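Local coordinates for fatty acid synthase 1, isoform A (Drosophila melanogaster, PDB 6FN6), which probably builds long-chain saturated fatty acids from acetyl-CoA and malonyl-CoA with NADPH, this piece holding the dehydratase, enoyl reductase and ketoreductase modifying region, at residues A[123-128]-A[968-973]; A[953-958]-A[993-998]. All coordinates share one frame; numbering follows the deposited sequence.

Contact 1 (A[123-128]-A[968-973]); sequences SAVAKE and MIRRWQ
R970 leaves its helix with CG anti to the backbone N (chi1 -175°) and runs straight on to CD, where it meets V125 and A126. V125 offers its CG1 branch to the arginine. The contact joins two domains of the synthase. Residues 123-128 form a loop of the double-hotdog dehydratase, and helix 963-974 belongs to the Rossmann-type ketoreductase. The CB bonds of V125, A126 and R970 all point toward the other segment. V125 and R970 cross at about a right angle, and A126 CB comes to the same methylene of R970. Only carbon meets carbon here, and the area buried is small. The bend about the CG-CD bond of R970 (chi3 67°) turns NE aside from the touching carbon CD, and the polar end finds other partners. NE bonds to T157 OG1 of the dehydratase, while NH1 pairs with E974 on its own helix. R971, the next residue, gives a second link between the domains through its salt bridge to E137. K127 reaches back to the ketoreductase at K961 O. At the touching point R970 CD lies 4.0 Å from V125 CG1 and 4.1 Å from A126 CB.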
loop_
_atom_site.group_PDB
_atom_site.type_symbol
_atom_site.label_atom_id
_atom_site.label_comp_id
_atom_site.label_asym_id
_atom_site.label_seq_id
_atom_site.Cartn_x
_atom_site.Cartn_y
_atom_site.Cartn_z
ATOM N N SER A 123 -39.363 7.018 3.756
ATOM C CA SER A 123 -39.417 8.473 3.807
ATOM C C SER A 123 -40.759 8.975 3.287
ATOM O O SER A 123 -41.247 8.511 2.258
ATOM C CB SER A 123 -38.277 9.084 2.990
ATOM O OG SER A 123 -38.312 10.500 3.043
ATOM N N ALA A 124 -41.351 9.917 4.013
ATOM C CA ALA A 124 -42.640 10.484 3.641
ATOM C C ALA A 124 -42.515 11.980 3.358
ATOM O O ALA A 124 -43.493 12.720 3.445
ATOM C CB ALA A 124 -43.656 10.231 4.737
ATOM N N VAL A 125 -41.306 12.420 3.028
ATOM C CA VAL A 125 -41.043 13.826 2.747
ATOM C C VAL A 125 -41.704 14.227 1.437
ATOM O O VAL A 125 -42.136 15.366 1.274
ATOM C CB VAL A 125 -39.526 14.115 2.721
ATOM C CG1 VAL A 125 -39.253 15.564 2.329
ATOM C CG2 VAL A 125 -38.917 13.817 4.076
ATOM N N ALA A 126 -41.740 13.294 0.494
ATOM C CA ALA A 126 -42.400 13.514 -0.786
ATOM C C ALA A 126 -42.980 12.191 -1.272
ATOM O O ALA A 126 -42.686 11.138 -0.706
ATOM C CB ALA A 126 -41.432 14.092 -1.803
ATOM N N LYS A 127 -43.798 12.242 -2.318
ATOM C CA LYS A 127 -44.438 11.036 -2.831
ATOM C C LYS A 127 -43.385 10.004 -3.213
ATOM O O LYS A 127 -42.287 10.356 -3.636
ATOM C CB LYS A 127 -45.325 11.361 -4.039
ATOM C CG LYS A 127 -46.136 10.170 -4.539
ATOM C CD LYS A 127 -47.250 10.578 -5.496
ATOM C CE LYS A 127 -48.207 9.422 -5.738
ATOM N NZ LYS A 127 -49.449 9.857 -6.428
ATOM N N GLU A 128 -43.722 8.728 -3.047
ATOM C CA GLU A 128 -42.819 7.651 -3.425
ATOM C C GLU A 128 -42.729 7.564 -4.941
ATOM O O GLU A 128 -43.617 8.031 -5.657
ATOM C CB GLU A 128 -43.281 6.310 -2.841
ATOM C CG GLU A 128 -44.422 5.632 -3.594
ATOM C CD GLU A 128 -44.704 4.232 -3.078
ATOM O OE1 GLU A 128 -45.400 3.465 -3.781
ATOM O OE2 GLU A 128 -44.219 3.892 -1.974
ATOM N N MET A 968 -38.866 16.314 -8.180
ATOM C CA MET A 968 -38.341 17.566 -8.709
ATOM C C MET A 968 -38.676 18.734 -7.784
ATOM O O MET A 968 -37.859 19.634 -7.581
ATOM C CB MET A 968 -38.893 17.824 -10.111
ATOM C CG MET A 968 -38.379 16.851 -11.168
ATOM S SD MET A 968 -36.576 16.741 -11.256
ATOM C CE MET A 968 -36.133 18.455 -11.536
ATOM N N ILE A 969 -39.881 18.719 -7.229
ATOM C CA ILE A 969 -40.310 19.778 -6.328
ATOM C C ILE A 969 -39.438 19.734 -5.078
ATOM O O ILE A 969 -38.988 20.770 -4.589
ATOM C CB ILE A 969 -41.815 19.652 -5.990
ATOM C CG1 ILE A 969 -42.653 19.844 -7.258
ATOM C CG2 ILE A 969 -42.225 20.667 -4.921
ATOM C CD1 ILE A 969 -44.111 19.462 -7.106
ATOM N N ARG A 970 -39.202 18.530 -4.565
ATOM C CA ARG A 970 -38.357 18.358 -3.390
ATOM C C ARG A 970 -36.954 18.893 -3.666
ATOM O O ARG A 970 -36.372 19.596 -2.841
ATOM C CB ARG A 970 -38.288 16.885 -2.975
ATOM C CG ARG A 970 -37.519 16.664 -1.682
ATOM C CD ARG A 970 -37.547 15.217 -1.223
ATOM N NE ARG A 970 -36.810 14.332 -2.121
ATOM C CZ ARG A 970 -35.485 14.239 -2.162
ATOM N NH1 ARG A 970 -34.737 14.999 -1.373
ATOM N NH2 ARG A 970 -34.903 13.401 -3.008
ATOM N N ARG A 971 -36.419 18.561 -4.836
ATOM C CA ARG A 971 -35.085 19.004 -5.214
ATOM C C ARG A 971 -35.015 20.526 -5.350
ATOM O O ARG A 971 -34.034 21.145 -4.933
ATOM C CB ARG A 971 -34.660 18.338 -6.524
ATOM C CG ARG A 971 -34.379 16.847 -6.394
ATOM C CD ARG A 971 -33.948 16.240 -7.720
ATOM N NE ARG A 971 -33.431 14.882 -7.560
ATOM C CZ ARG A 971 -33.323 13.997 -8.546
ATOM N NH1 ARG A 971 -33.697 14.313 -9.779
ATOM N NH2 ARG A 971 -32.839 12.786 -8.300
ATOM N N TRP A 972 -36.060 21.131 -5.911
ATOM C CA TRP A 972 -36.094 22.581 -6.080
ATOM C C TRP A 972 -36.227 23.276 -4.730
ATOM O O TRP A 972 -35.615 24.319 -4.493
ATOM C CB TRP A 972 -37.244 22.996 -6.999
ATOM C CG TRP A 972 -37.097 22.509 -8.408
ATOM C CD1 TRP A 972 -35.935 22.302 -9.089
ATOM C CD2 TRP A 972 -38.155 22.154 -9.303
ATOM N NE1 TRP A 972 -36.203 21.845 -10.355
ATOM C CE2 TRP A 972 -37.560 21.744 -10.511
ATOM C CE3 TRP A 972 -39.549 22.145 -9.201
ATOM C CZ2 TRP A 972 -38.310 21.330 -11.609
ATOM C CZ3 TRP A 972 -40.289 21.735 -10.290
ATOM C CH2 TRP A 972 -39.669 21.333 -11.478
ATOM N N GLN A 973 -37.033 22.699 -3.846
ATOM C CA GLN A 973 -37.263 23.290 -2.536
ATOM C C GLN A 973 -36.011 23.179 -1.676
ATOM O O GLN A 973 -35.700 24.080 -0.895
ATOM C CB GLN A 973 -38.451 22.618 -1.847
ATOM C CG GLN A 973 -39.793 23.040 -2.420
ATOM C CD GLN A 973 -40.961 22.325 -1.775
ATOM O OE1 GLN A 973 -40.852 21.164 -1.381
ATOM N NE2 GLN A 973 -42.091 23.016 -1.667
#

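Contact 2 (A[953-958]-A[993-998]); sequences VLTSRS and KKLLEN. With EDO (1,2-ethanediol), chain E.
L995 points its CB from the helix toward strand 951-955, and its CG stands anti to the backbone N (chi1 174°). That torsion carries the fork of the side chain toward V953 and T955. CD1 serves both residues of the strand. L995 CD1 lies 4.1 Å from V953 CG1 and 3.8 Å from T955 CG2. CD2 meets T955 alone of the two, with L995 CD2 and T955 CG2 3.7 Å apart. L995 and V953 run alongside each other in opposite senses, whereas T955 lies athwart the leucine. V953 and T955 lie on one face of the strand, and L954 between them points to the other. This is helix-on-sheet packing in the Rossmann-type fold of the ketoreductase domain, with helix 989-1002 laid against the parallel strands. L995 also touches I928 on the adjoining strand 926-930 and V986 in a loop. T955 turns its methyl to the helix and its hydroxyl elsewhere. OG1 stands over the backbone, flanked by N and C (chi1 75°), and bonds to G931 N, just before the probable glycine-rich nucleotide-binding turn. A 1,2-ethanediol, probably from the crystallisation liquor, sits at the end of the strand. Its O2 makes weak bonds to T955 O and T955 OG1. Its O1 accepts the backbone N-H of R957 at 3.1 Å between R957 N and EDO O1, in an almost straight line (179°).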
loop_
_atom_site.group_PDB
_atom_site.type_symbol
_atom_site.label_atom_id
_atom_site.label_comp_id
_atom_site.label_asym_id
_atom_site.label_seq_id
_atom_site.Cartn_x
_atom_site.Cartn_y
_atom_site.Cartn_z
ATOM N N VAL A 953 -44.329 29.151 -9.840
ATOM C CA VAL A 953 -45.745 28.836 -9.706
ATOM C C VAL A 953 -46.154 27.885 -10.820
ATOM O O VAL A 953 -46.017 28.198 -12.001
ATOM C CB VAL A 953 -46.606 30.108 -9.729
ATOM C CG1 VAL A 953 -48.073 29.763 -9.524
ATOM C CG2 VAL A 953 -46.132 31.095 -8.672
ATOM N N LEU A 954 -46.660 26.719 -10.432
ATOM C CA LEU A 954 -47.113 25.724 -11.392
ATOM C C LEU A 954 -48.622 25.533 -11.275
ATOM O O LEU A 954 -49.136 25.253 -10.189
ATOM C CB LEU A 954 -46.400 24.389 -11.161
ATOM C CG LEU A 954 -44.870 24.415 -11.079
ATOM C CD1 LEU A 954 -44.345 23.041 -10.685
ATOM C CD2 LEU A 954 -44.252 24.861 -12.394
ATOM N N THR A 955 -49.330 25.679 -12.391
ATOM C CA THR A 955 -50.770 25.466 -12.396
ATOM C C THR A 955 -51.061 24.040 -12.841
ATOM O O THR A 955 -50.597 23.607 -13.893
ATOM C CB THR A 955 -51.514 26.455 -13.316
ATOM O OG1 THR A 955 -51.313 26.092 -14.687
ATOM C CG2 THR A 955 -51.033 27.877 -13.083
ATOM N N SER A 956 -51.815 23.314 -12.026
ATOM C CA SER A 956 -52.216 21.951 -12.354
ATOM C C SER A 956 -53.559 21.623 -11.719
ATOM O O SER A 956 -53.738 21.762 -10.510
ATOM C CB SER A 956 -51.162 20.947 -11.883
ATOM O OG SER A 956 -51.515 19.622 -12.248
ATOM N N ARG A 957 -54.503 21.189 -12.544
ATOM C CA ARG A 957 -55.832 20.853 -12.061
ATOM C C ARG A 957 -55.795 19.588 -11.205
ATOM O O ARG A 957 -56.443 19.517 -10.161
ATOM C CB ARG A 957 -56.796 20.675 -13.235
ATOM C CG ARG A 957 -56.923 21.911 -14.123
ATOM C CD ARG A 957 -57.318 23.155 -13.335
ATOM N NE ARG A 957 -58.518 22.956 -12.524
ATOM C CZ ARG A 957 -59.764 23.105 -12.966
ATOM N NH1 ARG A 957 -59.999 23.458 -14.226
ATOM N NH2 ARG A 957 -60.783 22.903 -12.143
ATOM N N SER A 958 -55.030 18.594 -11.649
ATOM C CA SER A 958 -54.952 17.320 -10.942
ATOM C C SER A 958 -53.969 17.376 -9.774
ATOM O O SER A 958 -54.085 16.606 -8.821
ATOM C CB SER A 958 -54.547 16.204 -11.907
ATOM O OG SER A 958 -53.383 16.553 -12.635
ATOM N N LYS A 993 -57.231 36.025 -13.415
ATOM C CA LYS A 993 -56.976 37.236 -12.648
ATOM C C LYS A 993 -56.436 36.909 -11.259
ATOM O O LYS A 993 -55.512 37.563 -10.776
ATOM C CB LYS A 993 -58.253 38.069 -12.532
ATOM C CG LYS A 993 -58.049 39.401 -11.838
ATOM C CD LYS A 993 -59.264 40.293 -11.985
ATOM C CE LYS A 993 -59.125 41.554 -11.151
ATOM N NZ LYS A 993 -59.171 41.263 -9.690
ATOM N N LYS A 994 -57.013 35.895 -10.623
ATOM C CA LYS A 994 -56.611 35.514 -9.274
ATOM C C LYS A 994 -55.192 34.946 -9.271
ATOM O O LYS A 994 -54.372 35.318 -8.432
ATOM C CB LYS A 994 -57.581 34.490 -8.685
ATOM C CG LYS A 994 -57.402 34.279 -7.192
ATOM C CD LYS A 994 -58.070 33.003 -6.713
ATOM C CE LYS A 994 -57.737 32.732 -5.254
ATOM N NZ LYS A 994 -58.167 31.377 -4.813
ATOM N N LEU A 995 -54.914 34.038 -10.202
ATOM C CA LEU A 995 -53.588 33.443 -10.322
ATOM C C LEU A 995 -52.520 34.531 -10.381
ATOM O O LEU A 995 -51.535 34.487 -9.645
ATOM C CB LEU A 995 -53.508 32.559 -11.572
ATOM C CG LEU A 995 -52.144 31.957 -11.927
ATOM C CD1 LEU A 995 -51.768 30.871 -10.937
ATOM C CD2 LEU A 995 -52.145 31.413 -13.354
ATOM N N LEU A 996 -52.733 35.516 -11.246
ATOM C CA LEU A 996 -51.747 36.564 -11.471
ATOM C C LEU A 996 -51.581 37.463 -10.249
ATOM O O LEU A 996 -50.479 37.918 -9.957
ATOM C CB LEU A 996 -52.143 37.409 -12.684
ATOM C CG LEU A 996 -52.173 36.679 -14.030
ATOM C CD1 LEU A 996 -52.789 37.559 -15.103
ATOM C CD2 LEU A 996 -50.780 36.240 -14.442
ATOM N N GLU A 997 -52.666 37.714 -9.530
ATOM C CA GLU A 997 -52.596 38.601 -8.377
ATOM C C GLU A 997 -51.940 37.923 -7.180
ATOM O O GLU A 997 -51.185 38.556 -6.446
ATOM C CB GLU A 997 -53.990 39.101 -7.999
ATOM C CG GLU A 997 -54.438 40.315 -8.799
ATOM C CD GLU A 997 -55.901 40.654 -8.596
ATOM O OE1 GLU A 997 -56.601 39.888 -7.902
ATOM O OE2 GLU A 997 -56.349 41.690 -9.132
ATOM N N ASN A 998 -52.217 36.640 -6.980
ATOM C CA ASN A 998 -51.557 35.900 -5.913
ATOM C C ASN A 998 -50.072 35.779 -6.229
ATOM O O ASN A 998 -49.224 36.089 -5.396
ATOM C CB ASN A 998 -52.176 34.512 -5.731
ATOM C CG ASN A 998 -53.561 34.562 -5.113
ATOM O OD1 ASN A 998 -54.481 33.894 -5.582
ATOM N ND2 ASN A 998 -53.712 35.340 -4.046
HETATM C C1 EDO E . -52.816 21.604 -16.326
HETATM O O1 EDO E . -53.850 20.935 -15.600
HETATM C C2 EDO E . -53.278 23.016 -16.655
HETATM O O2 EDO E . -53.634 23.696 -15.446
#

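Both contacts involve the ketoreductase domain, and their centres lie about 21 Å apart. Contact 1 is at its surface, against the dehydratase; contact 2 is buried within it. Strand 951-955 of contact 2 leads in the chain to helix 963-974 of contact 1. The two contacts touch where W972 CZ3 lies 4.3 Å from L954 CD1. The helix thus has R970 toward the dehydratase and W972 toward the strand. Helices 963-974 and 989-1002 thus cover opposite faces of the strand. Both contacts lie away from the probable dehydratase active-site residues, H24 and D175. Of the two segments of contact 2, the ethanediol touches only 953-958, at T955 to R957.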